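Local coordinates for kelch repeat and BTB domain-containing protein A55 (Vaccinia virus WR, PDB 6I2M) that probably acts as a substrate-specific adapter that binds host Cullin-3 through its BTB domain and directs host proteins to ubiquitination and degradation, at residues 19-25 / 33-39; 42-46 / 100-104; 124-128 / 156-162; 143-147 / 168-172. The contacts are given in a common frame with arbitrary orientation. Residues are numbered along the deposited sequence.

How the contacts relate
The chain holds the BTB and BACK portions of the adapter, and the four contacts fall into two pairs. Contacts 1 and 2 lie in the BTB domain with centres 15 Å apart and touch where Phe-46 packs on Leu-39 (CB to Phe-46 CG 3.7 Å) and Ile-25 (CD1 to Phe-46 CZ 3.9 Å). Contact 1 borders the second subunit, and contact 2 carries residues that bind Cullin-3. Contacts 3 and 4, 12 Å apart between centres, belong to the BACK helices and meet through Tyr-127, whose CB is 3.6 Å from Ile-146 CD1. The pairs do not touch: contacts 2 and 3, the closest across the divide, are about 15 Å apart at their nearest atoms.

Contact 1: 19-25 / 33-39; sequences RFCDISI and NAHKLIL
An antiparallel beta hairpin of the BTB domain, strands 23-27 and 30-34, carries a classic beta bulge, Asp-22 and Ile-23 both facing Ala-34, and leads through His-35 into helix 36-42. Ser-24 and Asn-33 form a non-hydrogen-bonded pair (CA-CA 4.6 Å); Ile-23 and Ala-34 form the hydrogen-bonded pair (CA-CA 5.5 Å). Ala-34 N donates to Ile-23 O at 3.0 Å, while Ala-34 O receives two weak bonds, each 3.4 Å, from Asp-22 N and Ile-23 N. Asp-22, with chi1 p, then turns its carboxylate to the helix start: OD1 accepts Lys-36 N at 3.0 Å, just after the N-cap residue His-35. The His-35 ring (chi1 m, chi2 79°) is satisfied at both nitrogens, NE2 giving its proton to Arg-19 O at 2.9 Å and ND1 bonding Tyr-80 OH; Cys-21 SG lies over one ring face, 4.2 Å from the centroid. The CA-to-CB bond of Arg-19 points away, and its NH2 bonds Ser-47 O of the second subunit. On the Ile-23/Ala-34 face, Ile-23 CG2 and Ile-25 CD1 approach Leu-39 CD1 at 3.8 and 3.9 Å, joining strand to helix; helix 69-79 also packs on Leu-39. On the other face Ser-24 OG, chi1 m, donates to Asn-33 OD1 at 2.8 Å.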
loop_
_atom_site.group_PDB
_atom_site.type_symbol
_atom_site.label_atom_id
_atom_site.label_comp_id
_atom_site.label_asym_id
_atom_site.label_seq_id
_atom_site.Cartn_x
_atom_site.Cartn_y
_atom_site.Cartn_z
ATOM N N ARG A 19 8.378 4.067 -14.755
ATOM C CA ARG A 19 9.172 2.988 -14.168
ATOM C C ARG A 19 8.323 1.766 -13.823
ATOM O O ARG A 19 7.238 1.906 -13.252
ATOM C CB ARG A 19 9.902 3.483 -12.909
ATOM C CG ARG A 19 11.131 4.341 -13.189
ATOM C CD ARG A 19 11.943 4.572 -11.928
ATOM N NE ARG A 19 12.516 3.329 -11.407
ATOM C CZ ARG A 19 13.323 3.253 -10.354
ATOM N NH1 ARG A 19 13.668 4.352 -9.693
ATOM N NH2 ARG A 19 13.794 2.081 -9.957
ATOM N N PHE A 20 8.834 0.564 -14.176
ATOM C CA PHE A 20 8.243 -0.765 -13.935
ATOM C C PHE A 20 6.878 -1.002 -14.622
ATOM O O PHE A 20 6.306 -2.085 -14.459
ATOM C CB PHE A 20 8.152 -1.082 -12.425
ATOM C CG PHE A 20 9.441 -0.927 -11.657
ATOM C CD1 PHE A 20 10.383 -1.949 -11.634
ATOM C CD2 PHE A 20 9.702 0.228 -10.930
ATOM C CE1 PHE A 20 11.572 -1.809 -10.913
ATOM C CE2 PHE A 20 10.890 0.367 -10.211
ATOM C CZ PHE A 20 11.819 -0.651 -10.211
ATOM N N CYS A 21 6.377 -0.016 -15.398
ATOM C CA CYS A 21 5.100 -0.098 -16.112
ATOM C C CYS A 21 5.111 -1.201 -17.167
ATOM O O CYS A 21 5.854 -1.124 -18.149
ATOM C CB CYS A 21 4.715 1.254 -16.707
ATOM S SG CYS A 21 4.104 2.452 -15.493
ATOM N N ASP A 22 4.308 -2.250 -16.928
ATOM C CA ASP A 22 4.220 -3.418 -17.803
ATOM C C ASP A 22 2.825 -3.614 -18.431
ATOM O O ASP A 22 2.567 -4.659 -19.036
ATOM C CB ASP A 22 4.706 -4.682 -17.061
ATOM C CG ASP A 22 3.915 -5.089 -15.827
ATOM O OD1 ASP A 22 3.389 -4.192 -15.128
ATOM O OD2 ASP A 22 3.842 -6.303 -15.547
ATOM N N ILE A 23 1.945 -2.593 -18.330
ATOM C CA ILE A 23 0.593 -2.627 -18.899
ATOM C C ILE A 23 0.104 -1.218 -19.296
ATOM O O ILE A 23 0.460 -0.227 -18.653
ATOM C CB ILE A 23 -0.418 -3.399 -17.985
ATOM C CG1 ILE A 23 -1.719 -3.778 -18.731
ATOM C CG2 ILE A 23 -0.717 -2.678 -16.669
ATOM C CD1 ILE A 23 -1.574 -4.908 -19.721
ATOM N N SER A 24 -0.697 -1.152 -20.376
ATOM C CA SER A 24 -1.281 0.076 -20.913
ATOM C C SER A 24 -2.772 -0.123 -21.207
ATOM O O SER A 24 -3.156 -1.127 -21.815
ATOM C CB SER A 24 -0.546 0.512 -22.179
ATOM O OG SER A 24 0.845 0.684 -21.963
ATOM N N ILE A 25 -3.608 0.828 -20.760
ATOM C CA ILE A 25 -5.058 0.799 -20.972
ATOM C C ILE A 25 -5.426 1.811 -22.062
ATOM O O ILE A 25 -5.099 2.994 -21.945
ATOM C CB ILE A 25 -5.851 0.983 -19.643
ATOM C CG1 ILE A 25 -5.540 -0.171 -18.662
ATOM C CG2 ILE A 25 -7.366 1.085 -19.898
ATOM C CD1 ILE A 25 -5.561 0.199 -17.191
ATOM N N ASN A 33 -0.730 4.320 -18.504
ATOM C CA ASN A 33 0.308 3.348 -18.161
ATOM C C ASN A 33 0.284 3.029 -16.667
ATOM O O ASN A 33 0.286 3.942 -15.838
ATOM C CB ASN A 33 1.690 3.838 -18.601
ATOM C CG ASN A 33 1.890 3.831 -20.095
ATOM O OD1 ASN A 33 2.136 2.788 -20.711
ATOM N ND2 ASN A 33 1.798 4.999 -20.713
ATOM N N ALA A 34 0.240 1.729 -16.329
ATOM C CA ALA A 34 0.202 1.244 -14.948
ATOM C C ALA A 34 0.974 -0.076 -14.776
ATOM O O ALA A 34 1.682 -0.503 -15.693
ATOM C CB ALA A 34 -1.246 1.084 -14.494
ATOM N N HIS A 35 0.848 -0.705 -13.592
ATOM C CA HIS A 35 1.495 -1.972 -13.248
ATOM C C HIS A 35 0.441 -3.078 -13.122
ATOM O O HIS A 35 -0.617 -2.847 -12.527
ATOM C CB HIS A 35 2.299 -1.830 -11.944
ATOM C CG HIS A 35 3.236 -0.661 -11.941
ATOM N ND1 HIS A 35 2.785 0.625 -11.703
ATOM C CD2 HIS A 35 4.570 -0.620 -12.158
ATOM C CE1 HIS A 35 3.852 1.402 -11.779
ATOM N NE2 HIS A 35 4.950 0.698 -12.054
ATOM N N LYS A 36 0.728 -4.268 -13.697
ATOM C CA LYS A 36 -0.152 -5.449 -13.698
ATOM C C LYS A 36 -0.562 -5.901 -12.296
ATOM O O LYS A 36 -1.727 -6.236 -12.079
ATOM C CB LYS A 36 0.509 -6.622 -14.441
ATOM C CG LYS A 36 0.421 -6.534 -15.954
ATOM C CD LYS A 36 0.961 -7.798 -16.597
ATOM C CE LYS A 36 1.054 -7.683 -18.095
ATOM N NZ LYS A 36 1.542 -8.944 -18.708
ATOM N N LEU A 37 0.403 -5.914 -11.359
ATOM C CA LEU A 37 0.244 -6.326 -9.964
ATOM C C LEU A 37 -0.695 -5.407 -9.168
ATOM O O LEU A 37 -1.551 -5.907 -8.435
ATOM C CB LEU A 37 1.640 -6.413 -9.308
ATOM C CG LEU A 37 1.731 -6.571 -7.792
ATOM C CD1 LEU A 37 1.481 -8.010 -7.363
ATOM C CD2 LEU A 37 3.077 -6.116 -7.300
ATOM N N ILE A 38 -0.522 -4.074 -9.312
ATOM C CA ILE A 38 -1.301 -3.034 -8.626
ATOM C C ILE A 38 -2.785 -3.077 -9.033
ATOM O O ILE A 38 -3.650 -3.051 -8.155
ATOM C CB ILE A 38 -0.649 -1.622 -8.810
ATOM C CG1 ILE A 38 0.853 -1.597 -8.395
ATOM C CG2 ILE A 38 -1.439 -0.503 -8.116
ATOM C CD1 ILE A 38 1.219 -1.909 -6.866
ATOM N N LEU A 39 -3.072 -3.172 -10.349
ATOM C CA LEU A 39 -4.438 -3.246 -10.885
ATOM C C LEU A 39 -5.157 -4.535 -10.471
ATOM O O LEU A 39 -6.372 -4.517 -10.281
ATOM C CB LEU A 39 -4.439 -3.116 -12.418
ATOM C CG LEU A 39 -4.136 -1.735 -13.004
ATOM C CD1 LEU A 39 -3.694 -1.853 -14.444
ATOM C CD2 LEU A 39 -5.344 -0.809 -12.917
#

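Contact 2: 42-46 / 100-104; sequences ASEYF and FLQIG
Leu-101 (chi1 m, chi2 t) fills the middle of this buried contact, its CD2 lying 3.8 Å from Tyr-45 CD1 and 3.7 Å from Phe-46 CE1. Beside it the rings of Tyr-45 and Phe-100, both chi1 t, meet obliquely, with centroids 5.2 Å apart, planes at 38° and Tyr-45 CE2 3.9 Å from Phe-100 CZ. Further along, Ala-42 CB meets Ile-103 CD1 at 3.8 Å. The backbones run in opposite directions, with CA-CA distances of 4.4 Å for Ser-43 and Ile-103 and 5.1 Å for Tyr-45 and Leu-101. Each is a junction between consecutive helices of the BTB fold: Ser-43 (psi 126°) separates helices 36-42 and 44-49, while Gln-102, with positive phi (54°), and the N-cap residue Ile-103 separate helices 91-101 and 104-116. At the polar edge Leu-101 O accepts Ser-43 OG (chi1 t) at 2.7 Å and, weakly, Tyr-45 N at 3.3 Å. Beyond this edge lies Cullin-3: the carboxylate of Glu-44 is salt-bridged to a basic side chain of the Cullin-3 chain, Tyr-45 OH hydrogen-bonds to a basic side chain of that chain, and Phe-100 meets one of its aromatic rings edge-to-face.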
loop_
_atom_site.group_PDB
_atom_site.type_symbol
_atom_site.label_atom_id
_atom_site.label_comp_id
_atom_site.label_asym_id
_atom_site.label_seq_id
_atom_site.Cartn_x
_atom_site.Cartn_y
_atom_site.Cartn_z
ATOM N N ALA A 42 -6.546 -4.466 -6.415
ATOM C CA ALA A 42 -7.783 -3.744 -6.106
ATOM C C ALA A 42 -8.956 -4.183 -6.984
ATOM O O ALA A 42 -10.053 -4.394 -6.465
ATOM C CB ALA A 42 -7.562 -2.245 -6.227
ATOM N N SER A 43 -8.729 -4.310 -8.304
ATOM C CA SER A 43 -9.743 -4.733 -9.270
ATOM C C SER A 43 -9.579 -6.222 -9.569
ATOM O O SER A 43 -8.485 -6.661 -9.934
ATOM C CB SER A 43 -9.647 -3.902 -10.548
ATOM O OG SER A 43 -10.449 -4.420 -11.597
ATOM N N GLU A 44 -10.662 -6.997 -9.399
ATOM C CA GLU A 44 -10.646 -8.439 -9.639
ATOM C C GLU A 44 -10.736 -8.793 -11.133
ATOM O O GLU A 44 -10.434 -9.931 -11.499
ATOM C CB GLU A 44 -11.720 -9.148 -8.806
ATOM C CG GLU A 44 -11.305 -10.534 -8.341
ATOM C CD GLU A 44 -12.189 -11.156 -7.278
ATOM O OE1 GLU A 44 -12.253 -10.605 -6.156
ATOM O OE2 GLU A 44 -12.804 -12.209 -7.563
ATOM N N TYR A 45 -11.114 -7.813 -11.992
ATOM C CA TYR A 45 -11.190 -7.975 -13.451
ATOM C C TYR A 45 -9.786 -8.239 -13.994
ATOM O O TYR A 45 -9.599 -9.200 -14.741
ATOM C CB TYR A 45 -11.800 -6.723 -14.121
ATOM C CG TYR A 45 -11.951 -6.825 -15.626
ATOM C CD1 TYR A 45 -10.968 -6.330 -16.480
ATOM C CD2 TYR A 45 -13.086 -7.392 -16.196
ATOM C CE1 TYR A 45 -11.098 -6.429 -17.865
ATOM C CE2 TYR A 45 -13.229 -7.490 -17.579
ATOM C CZ TYR A 45 -12.233 -7.006 -18.411
ATOM O OH TYR A 45 -12.375 -7.099 -19.773
ATOM N N PHE A 46 -8.809 -7.393 -13.602
ATOM C CA PHE A 46 -7.402 -7.502 -13.989
ATOM C C PHE A 46 -6.756 -8.752 -13.381
ATOM O O PHE A 46 -5.888 -9.349 -14.017
ATOM C CB PHE A 46 -6.625 -6.238 -13.587
ATOM C CG PHE A 46 -7.029 -4.986 -14.329
ATOM C CD1 PHE A 46 -7.949 -4.100 -13.782
ATOM C CD2 PHE A 46 -6.474 -4.680 -15.567
ATOM C CE1 PHE A 46 -8.318 -2.937 -14.465
ATOM C CE2 PHE A 46 -6.843 -3.516 -16.250
ATOM C CZ PHE A 46 -7.762 -2.653 -15.694
ATOM N N PHE A 100 -18.306 -2.886 -13.348
ATOM C CA PHE A 100 -17.803 -3.708 -14.451
ATOM C C PHE A 100 -16.436 -4.298 -14.086
ATOM O O PHE A 100 -16.248 -5.510 -14.193
ATOM C CB PHE A 100 -17.724 -2.882 -15.756
ATOM C CG PHE A 100 -17.044 -3.577 -16.916
ATOM C CD1 PHE A 100 -15.697 -3.363 -17.184
ATOM C CD2 PHE A 100 -17.749 -4.453 -17.733
ATOM C CE1 PHE A 100 -15.065 -4.020 -18.242
ATOM C CE2 PHE A 100 -17.117 -5.105 -18.794
ATOM C CZ PHE A 100 -15.779 -4.886 -19.039
ATOM N N LEU A 101 -15.492 -3.436 -13.651
ATOM C CA LEU A 101 -14.136 -3.832 -13.260
ATOM C C LEU A 101 -14.088 -4.561 -11.905
ATOM O O LEU A 101 -13.059 -5.142 -11.559
ATOM C CB LEU A 101 -13.174 -2.628 -13.292
ATOM C CG LEU A 101 -12.907 -2.002 -14.670
ATOM C CD1 LEU A 101 -12.432 -0.570 -14.533
ATOM C CD2 LEU A 101 -11.910 -2.825 -15.484
ATOM N N GLN A 102 -15.216 -4.544 -11.163
ATOM C CA GLN A 102 -15.447 -5.191 -9.867
ATOM C C GLN A 102 -14.408 -4.822 -8.792
ATOM O O GLN A 102 -13.761 -5.699 -8.208
ATOM C CB GLN A 102 -15.603 -6.717 -10.014
ATOM C CG GLN A 102 -16.986 -7.152 -10.514
ATOM C CD GLN A 102 -18.106 -6.954 -9.512
ATOM O OE1 GLN A 102 -17.918 -7.014 -8.290
ATOM N NE2 GLN A 102 -19.309 -6.722 -10.016
ATOM N N ILE A 103 -14.277 -3.512 -8.527
ATOM C CA ILE A 103 -13.406 -2.972 -7.483
ATOM C C ILE A 103 -14.274 -2.690 -6.246
ATOM O O ILE A 103 -15.115 -1.787 -6.268
ATOM C CB ILE A 103 -12.503 -1.776 -7.943
ATOM C CG1 ILE A 103 -11.833 -1.071 -6.731
ATOM C CG2 ILE A 103 -13.251 -0.788 -8.855
ATOM C CD1 ILE A 103 -10.672 -0.170 -7.028
ATOM N N GLY A 104 -14.091 -3.514 -5.214
ATOM C CA GLY A 104 -14.835 -3.447 -3.958
ATOM C C GLY A 104 -14.655 -2.166 -3.172
ATOM O O GLY A 104 -15.607 -1.667 -2.565
#

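Contact 3: 124-128 / 156-162; sequences IDFYI and DENFKYL
Ile-124 (chi1 t, chi2 139°, between wells) is the main bump, with 103 Å² of its surface covered as it projects from helix 120-132 into the hollow of the curled 156-162 segment. Its CG2 rests against Asp-156 OD2 (3.6 Å) and Asn-158 CB (3.7 Å), while CD1 reaches deeper, 3.8 Å from both Phe-159 N and Leu-162 CD1, and touches the edge of the Phe-159 ring at CD1 (4.2 Å). One turn later along the helix, Ile-128 (chi1 m, chi2 t) fits beside Tyr-161, CD1 to CB 3.8 Å. CA-CA distances of 6.6 Å for Ile-124 and Asn-158 and 7.0 Å for Ile-128 and Leu-162 set the register. This is helix-to-loop packing within the BACK domain: 156-162 links helices 150-153 and 164-171, and residues 159-161 keep helical phi/psi without regular bonding. In return Leu-162 (chi1 m, chi2 t) leans on the helix surface formed by Ile-124, Tyr-127 and Ile-128, its CD2 3.8 Å from Tyr-127 CD2 and 4.1 Å from Ile-128 CG1. No hydrogen bond spans the segments; Asn-158 ND2 bonds weakly to Asp-156 OD2 (3.5 Å). Trp-191 of helix 184-195 meets the Phe-159 ring edge-to-face and bonds Leu-162 O through NE1.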
loop_
_atom_site.group_PDB
_atom_site.type_symbol
_atom_site.label_atom_id
_atom_site.label_comp_id
_atom_site.label_asym_id
_atom_site.label_seq_id
_atom_site.Cartn_x
_atom_site.Cartn_y
_atom_site.Cartn_z
ATOM N N ILE A 124 -34.719 11.274 -8.383
ATOM C CA ILE A 124 -35.451 11.158 -9.647
ATOM C C ILE A 124 -34.535 10.639 -10.786
ATOM O O ILE A 124 -34.983 9.839 -11.610
ATOM C CB ILE A 124 -36.192 12.496 -9.975
ATOM C CG1 ILE A 124 -37.149 12.349 -11.178
ATOM C CG2 ILE A 124 -35.235 13.693 -10.141
ATOM C CD1 ILE A 124 -38.475 13.054 -10.998
ATOM N N ASP A 125 -33.249 11.043 -10.778
ATOM C CA ASP A 125 -32.244 10.642 -11.763
ATOM C C ASP A 125 -31.582 9.303 -11.411
ATOM O O ASP A 125 -31.315 8.506 -12.312
ATOM C CB ASP A 125 -31.188 11.754 -11.927
ATOM C CG ASP A 125 -30.121 11.492 -12.975
ATOM O OD1 ASP A 125 -30.478 11.069 -14.098
ATOM O OD2 ASP A 125 -28.931 11.730 -12.679
ATOM N N PHE A 126 -31.319 9.060 -10.108
ATOM C CA PHE A 126 -30.674 7.838 -9.618
ATOM C C PHE A 126 -31.546 6.578 -9.724
ATOM O O PHE A 126 -30.999 5.473 -9.725
ATOM C CB PHE A 126 -30.139 8.020 -8.188
ATOM C CG PHE A 126 -28.857 8.816 -8.114
ATOM C CD1 PHE A 126 -27.647 8.258 -8.510
ATOM C CD2 PHE A 126 -28.857 10.121 -7.638
ATOM C CE1 PHE A 126 -26.463 8.999 -8.450
ATOM C CE2 PHE A 126 -27.671 10.860 -7.573
ATOM C CZ PHE A 126 -26.481 10.293 -7.977
ATOM N N TYR A 127 -32.883 6.734 -9.827
ATOM C CA TYR A 127 -33.809 5.604 -9.965
ATOM C C TYR A 127 -33.731 4.991 -11.366
ATOM O O TYR A 127 -33.609 3.771 -11.484
ATOM C CB TYR A 127 -35.252 6.009 -9.605
ATOM C CG TYR A 127 -36.294 4.958 -9.926
ATOM C CD1 TYR A 127 -36.512 3.878 -9.077
ATOM C CD2 TYR A 127 -37.074 5.051 -11.077
ATOM C CE1 TYR A 127 -37.466 2.904 -9.371
ATOM C CE2 TYR A 127 -38.026 4.080 -11.386
ATOM C CZ TYR A 127 -38.223 3.011 -10.527
ATOM O OH TYR A 127 -39.168 2.059 -10.823
ATOM N N ILE A 128 -33.810 5.840 -12.419
ATOM C CA ILE A 128 -33.735 5.445 -13.835
ATOM C C ILE A 128 -32.356 4.813 -14.123
ATOM O O ILE A 128 -32.261 3.877 -14.921
ATOM C CB ILE A 128 -34.072 6.644 -14.784
ATOM C CG1 ILE A 128 -35.369 7.372 -14.341
ATOM C CG2 ILE A 128 -34.173 6.192 -16.255
ATOM C CD1 ILE A 128 -35.501 8.834 -14.803
ATOM N N ASP A 156 -41.083 18.947 -11.260
ATOM C CA ASP A 156 -39.643 18.896 -11.543
ATOM C C ASP A 156 -39.357 18.603 -13.026
ATOM O O ASP A 156 -40.183 17.986 -13.703
ATOM C CB ASP A 156 -38.956 17.858 -10.629
ATOM C CG ASP A 156 -37.439 17.912 -10.596
ATOM O OD1 ASP A 156 -36.888 18.972 -10.226
ATOM O OD2 ASP A 156 -36.803 16.886 -10.923
ATOM N N GLU A 157 -38.191 19.065 -13.522
ATOM C CA GLU A 157 -37.728 18.913 -14.907
ATOM C C GLU A 157 -37.513 17.454 -15.329
ATOM O O GLU A 157 -37.883 17.084 -16.444
ATOM C CB GLU A 157 -36.429 19.711 -15.132
ATOM C CG GLU A 157 -36.592 21.221 -15.089
ATOM C CD GLU A 157 -35.290 21.990 -15.191
ATOM O OE1 GLU A 157 -34.706 22.033 -16.299
ATOM O OE2 GLU A 157 -34.853 22.557 -14.163
ATOM N N ASN A 158 -36.916 16.634 -14.439
ATOM C CA ASN A 158 -36.584 15.224 -14.680
ATOM C C ASN A 158 -37.784 14.253 -14.624
ATOM O O ASN A 158 -37.604 13.060 -14.884
ATOM C CB ASN A 158 -35.477 14.764 -13.720
ATOM C CG ASN A 158 -34.208 15.582 -13.779
ATOM O OD1 ASN A 158 -33.484 15.591 -14.782
ATOM N ND2 ASN A 158 -33.905 16.281 -12.696
ATOM N N PHE A 159 -38.996 14.760 -14.311
ATOM C CA PHE A 159 -40.226 13.965 -14.207
ATOM C C PHE A 159 -40.667 13.310 -15.522
ATOM O O PHE A 159 -41.274 12.237 -15.491
ATOM C CB PHE A 159 -41.362 14.806 -13.603
ATOM C CG PHE A 159 -42.576 14.024 -13.152
ATOM C CD1 PHE A 159 -42.494 13.135 -12.084
ATOM C CD2 PHE A 159 -43.805 14.200 -13.771
ATOM C CE1 PHE A 159 -43.616 12.415 -11.666
ATOM C CE2 PHE A 159 -44.928 13.488 -13.343
ATOM C CZ PHE A 159 -44.824 12.592 -12.303
ATOM N N LYS A 160 -40.353 13.947 -16.666
ATOM C CA LYS A 160 -40.693 13.466 -18.010
ATOM C C LYS A 160 -39.943 12.184 -18.416
ATOM O O LYS A 160 -40.454 11.416 -19.233
ATOM C CB LYS A 160 -40.507 14.580 -19.064
ATOM C CG LYS A 160 -39.102 15.189 -19.120
ATOM C CD LYS A 160 -39.004 16.298 -20.154
ATOM C CE LYS A 160 -37.621 16.897 -20.196
ATOM N NZ LYS A 160 -37.505 17.941 -21.246
ATOM N N TYR A 161 -38.741 11.961 -17.846
ATOM C CA TYR A 161 -37.890 10.804 -18.140
ATOM C C TYR A 161 -38.371 9.492 -17.499
ATOM O O TYR A 161 -37.944 8.421 -17.940
ATOM C CB TYR A 161 -36.422 11.093 -17.773
ATOM C CG TYR A 161 -35.832 12.278 -18.508
ATOM C CD1 TYR A 161 -35.353 12.149 -19.809
ATOM C CD2 TYR A 161 -35.742 13.525 -17.899
ATOM C CE1 TYR A 161 -34.812 13.237 -20.492
ATOM C CE2 TYR A 161 -35.198 14.620 -18.570
ATOM C CZ TYR A 161 -34.736 14.473 -19.868
ATOM O OH TYR A 161 -34.201 15.548 -20.534
ATOM N N LEU A 162 -39.255 9.570 -16.478
ATOM C CA LEU A 162 -39.804 8.394 -15.791
ATOM C C LEU A 162 -40.748 7.617 -16.707
ATOM O O LEU A 162 -41.690 8.190 -17.261
ATOM C CB LEU A 162 -40.500 8.778 -14.469
ATOM C CG LEU A 162 -39.592 9.221 -13.315
ATOM C CD1 LEU A 162 -40.346 10.090 -12.340
ATOM C CD2 LEU A 162 -38.986 8.028 -12.585
#

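Contact 4: 143-147 / 168-172; sequences FNTIL and IKILS
Two BACK-domain helices, 136-147 and 164-171, pack here through side chains, with no hydrogen bond between the segments. Lys-169 is the first residue of 168-172 to touch the other segment: its extended chain (all four chi angles t) passes over one face of the Phe-143 ring, CG lying 3.7 Å from CE1. Its NZ makes an off-centre cation-pi contact 5.0 Å from the ring centroid and also a salt bridge with Glu-139, while Lys-169 O lies 3.3 Å from Phe-143 CZ. Next, Ile-170 (chi1 m, chi2 t) supplies the apolar centre: CG1 meets Phe-143 CE1 at 3.7 Å, CD1 meets Ile-146 CG2 at 3.9 Å and CG2 meets Leu-147 CD1 at 3.8 Å. Ile-170 CA and Leu-147 CA, 7.0 Å apart, are the closest CA pair of the two segments. Helix 120-132 lies alongside, placing Tyr-127 against Ile-146 and Lys-169, while short helix 150-153 packs on Ile-146 through Leu-153 and on Ile-170 through Ile-150.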
loop_
_atom_site.group_PDB
_atom_site.type_symbol
_atom_site.label_atom_id
_atom_site.label_comp_id
_atom_site.label_asym_id
_atom_site.label_seq_id
_atom_site.Cartn_x
_atom_site.Cartn_y
_atom_site.Cartn_z
ATOM N N PHE A 143 -36.360 5.024 -4.947
ATOM C CA PHE A 143 -37.806 4.816 -5.033
ATOM C C PHE A 143 -38.481 5.378 -3.777
ATOM O O PHE A 143 -39.500 6.060 -3.893
ATOM C CB PHE A 143 -38.117 3.319 -5.197
ATOM C CG PHE A 143 -39.567 2.958 -5.413
ATOM C CD1 PHE A 143 -40.131 3.005 -6.682
ATOM C CD2 PHE A 143 -40.356 2.518 -4.357
ATOM C CE1 PHE A 143 -41.468 2.652 -6.885
ATOM C CE2 PHE A 143 -41.693 2.167 -4.559
ATOM C CZ PHE A 143 -42.240 2.237 -5.822
ATOM N N ASN A 144 -37.896 5.111 -2.587
ATOM C CA ASN A 144 -38.393 5.595 -1.296
ATOM C C ASN A 144 -38.282 7.119 -1.188
ATOM O O ASN A 144 -39.184 7.757 -0.642
ATOM C CB ASN A 144 -37.655 4.919 -0.131
ATOM C CG ASN A 144 -37.894 3.431 0.002
ATOM O OD1 ASN A 144 -39.008 2.922 -0.175
ATOM N ND2 ASN A 144 -36.842 2.699 0.337
ATOM N N THR A 145 -37.185 7.697 -1.725
ATOM C CA THR A 145 -36.926 9.140 -1.721
ATOM C C THR A 145 -37.839 9.859 -2.741
ATOM O O THR A 145 -38.169 11.028 -2.534
ATOM C CB THR A 145 -35.422 9.429 -1.880
ATOM O OG1 THR A 145 -34.686 8.526 -1.054
ATOM C CG2 THR A 145 -35.049 10.860 -1.499
ATOM N N ILE A 146 -38.274 9.152 -3.811
ATOM C CA ILE A 146 -39.207 9.688 -4.812
ATOM C C ILE A 146 -40.608 9.750 -4.187
ATOM O O ILE A 146 -41.279 10.776 -4.296
ATOM C CB ILE A 146 -39.161 8.886 -6.153
ATOM C CG1 ILE A 146 -38.007 9.390 -7.039
ATOM C CG2 ILE A 146 -40.501 8.934 -6.928
ATOM C CD1 ILE A 146 -37.532 8.410 -8.083
ATOM N N LEU A 147 -41.017 8.659 -3.508
ATOM C CA LEU A 147 -42.308 8.505 -2.837
ATOM C C LEU A 147 -42.529 9.507 -1.693
ATOM O O LEU A 147 -43.668 9.921 -1.474
ATOM C CB LEU A 147 -42.486 7.052 -2.353
ATOM C CG LEU A 147 -43.390 6.141 -3.203
ATOM C CD1 LEU A 147 -42.773 5.821 -4.558
ATOM C CD2 LEU A 147 -43.673 4.844 -2.481
ATOM N N ILE A 168 -46.565 3.172 -12.707
ATOM C CA ILE A 168 -47.471 2.139 -12.193
ATOM C C ILE A 168 -46.929 1.631 -10.847
ATOM O O ILE A 168 -47.700 1.517 -9.896
ATOM C CB ILE A 168 -47.702 1.000 -13.240
ATOM C CG1 ILE A 168 -48.420 1.541 -14.501
ATOM C CG2 ILE A 168 -48.483 -0.188 -12.638
ATOM C CD1 ILE A 168 -48.188 0.733 -15.798
ATOM N N LYS A 169 -45.601 1.382 -10.766
ATOM C CA LYS A 169 -44.887 0.908 -9.572
ATOM C C LYS A 169 -45.001 1.891 -8.394
ATOM O O LYS A 169 -45.142 1.451 -7.250
ATOM C CB LYS A 169 -43.408 0.636 -9.910
ATOM C CG LYS A 169 -42.684 -0.246 -8.898
ATOM C CD LYS A 169 -41.195 -0.327 -9.185
ATOM C CE LYS A 169 -40.460 -1.098 -8.119
ATOM N NZ LYS A 169 -38.996 -1.125 -8.370
ATOM N N ILE A 170 -44.944 3.208 -8.679
ATOM C CA ILE A 170 -45.038 4.284 -7.686
ATOM C C ILE A 170 -46.457 4.363 -7.078
ATOM O O ILE A 170 -46.594 4.361 -5.852
ATOM C CB ILE A 170 -44.529 5.638 -8.287
ATOM C CG1 ILE A 170 -42.985 5.645 -8.404
ATOM C CG2 ILE A 170 -45.018 6.854 -7.483
ATOM C CD1 ILE A 170 -42.387 6.623 -9.446
ATOM N N LEU A 171 -47.494 4.407 -7.936
ATOM C CA LEU A 171 -48.905 4.513 -7.541
ATOM C C LEU A 171 -49.535 3.184 -7.075
ATOM O O LEU A 171 -50.590 3.213 -6.438
ATOM C CB LEU A 171 -49.737 5.109 -8.699
ATOM C CG LEU A 171 -49.349 6.503 -9.211
ATOM C CD1 LEU A 171 -49.740 6.676 -10.665
ATOM C CD2 LEU A 171 -49.976 7.604 -8.367
ATOM N N SER A 172 -48.886 2.040 -7.394
ATOM C CA SER A 172 -49.297 0.650 -7.134
ATOM C C SER A 172 -50.066 0.390 -5.827
ATOM O O SER A 172 -51.202 -0.087 -5.898
ATOM C CB SER A 172 -48.092 -0.286 -7.204
ATOM O OG SER A 172 -48.490 -1.647 -7.283
#